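Local coordinates for organic hydroperoxide resistance protein (Legionella pneumophila, PDB 6MJN) that confers resistance to organic hydroperoxides, probably by reducing them through reactive cysteines, at the interface of chains A and B. Residues are numbered along the deposited sequence; one frame, centred on the assembly and turned at random. Chains: chain A/B, Organic hydroperoxide resistance protein.

The interface of chains A and B. Residues chain A 86-90; chain B 14-16.
A:Val89 and B:Thr15 form an antiparallel, hydrogen-bonded pair where strand 82-93 of chain A runs beside strand 13-20 of chain B. A:Val89 N donates to B:Thr15 O at 2.8 Å, with 168° at the hydrogen and the donor almost in line with the carbonyl bond. The return bond, B:Thr15 N to A:Val89 O, measures 2.9 Å and is less straight, at 160°. This backbone ring is the tight part of the contact. On its A:Val89 and B:Thr15 face the side chains meet more loosely: B:Thr15 CG2 stays 4.2 Å from A:Val89 CB.

The opposite face carries A:Thr86, A:Glu88, A:Ser90, B:Thr14 and B:Ile16. A:Glu88 lays its aliphatic stem between the two chain B side chains flanking B:Thr15. Its CG is anti to the backbone N (chi1 174°), which carries the stem outward from the sheet with a slight lean towards chain B. There A:Glu88 CG lies 3.5 Å from B:Thr14 CG2, a methyl, and 3.8 Å from B:Ile16 CG1. Farther out the fit slackens; the carboxylate oxygen OE1 comes no nearer than 3.9 Å to B:Ile16 CD1. At one end the hydroxyls A:Ser90 OG and B:Thr14 OG1 meet tip to tip in a 2.7 Å hydrogen bond whose direction is not settled. At the other, the methyls A:Thr86 CG2 and B:Ile16 CG2 touch at 3.7 Å.

Repeated by the two-fold axis, this pairing adds the N-terminal strand of each subunit to the partner's sheet, and the strand exchange probably helps hold together the dimer typical of OsmC/Ohr proteins.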
# COMPACT_ATOMS: atom_id res chain seq x y z
N THR A 86 -14.35 -1.40 4.20
CA THR A 86 -14.14 -0.11 3.54
C THR A 86 -12.90 0.53 4.14
O THR A 86 -12.71 0.52 5.36
CB THR A 86 -15.37 0.78 3.73
OG1 THR A 86 -16.51 0.13 3.17
CG2 THR A 86 -15.17 2.15 3.05
N SER A 87 -12.03 1.06 3.28
CA SER A 87 -10.93 1.88 3.74
C SER A 87 -11.06 3.24 3.08
O SER A 87 -11.49 3.36 1.94
CB SER A 87 -9.55 1.27 3.40
OG SER A 87 -9.41 1.20 1.99
N GLU A 88 -10.68 4.27 3.80
CA GLU A 88 -10.67 5.62 3.25
C GLU A 88 -9.29 6.19 3.51
O GLU A 88 -8.86 6.29 4.66
CB GLU A 88 -11.76 6.47 3.91
CG GLU A 88 -11.75 7.91 3.52
CD GLU A 88 -12.76 8.70 4.32
OE1 GLU A 88 -13.97 8.39 4.21
OE2 GLU A 88 -12.35 9.60 5.09
N VAL A 89 -8.59 6.58 2.44
CA VAL A 89 -7.21 7.05 2.53
C VAL A 89 -7.16 8.50 2.09
O VAL A 89 -7.66 8.84 1.01
CB VAL A 89 -6.27 6.20 1.67
CG1 VAL A 89 -4.88 6.84 1.62
CG2 VAL A 89 -6.18 4.79 2.26
N SER A 90 -6.54 9.35 2.91
CA SER A 90 -6.42 10.77 2.63
C SER A 90 -4.96 11.19 2.64
O SER A 90 -4.13 10.60 3.34
CB SER A 90 -7.16 11.62 3.67
OG SER A 90 -8.55 11.49 3.48
N THR B 14 -8.85 12.42 -1.11
CA THR B 14 -9.36 11.28 -0.36
C THR B 14 -9.88 10.25 -1.35
O THR B 14 -10.53 10.60 -2.33
CB THR B 14 -10.48 11.72 0.61
OG1 THR B 14 -9.97 12.66 1.55
CG2 THR B 14 -11.04 10.53 1.36
N THR B 15 -9.59 8.98 -1.09
CA THR B 15 -10.09 7.92 -1.95
C THR B 15 -10.63 6.81 -1.05
O THR B 15 -10.17 6.63 0.07
CB THR B 15 -8.98 7.42 -2.92
OG1 THR B 15 -9.52 6.42 -3.80
CG2 THR B 15 -7.78 6.82 -2.17
N ILE B 16 -11.64 6.11 -1.54
CA ILE B 16 -12.33 5.08 -0.75
C ILE B 16 -12.30 3.78 -1.53
O ILE B 16 -12.67 3.77 -2.71
CB ILE B 16 -13.77 5.50 -0.43
CG1 ILE B 16 -13.78 6.71 0.52
CG2 ILE B 16 -14.58 4.33 0.17
CD1 ILE B 16 -15.15 7.36 0.63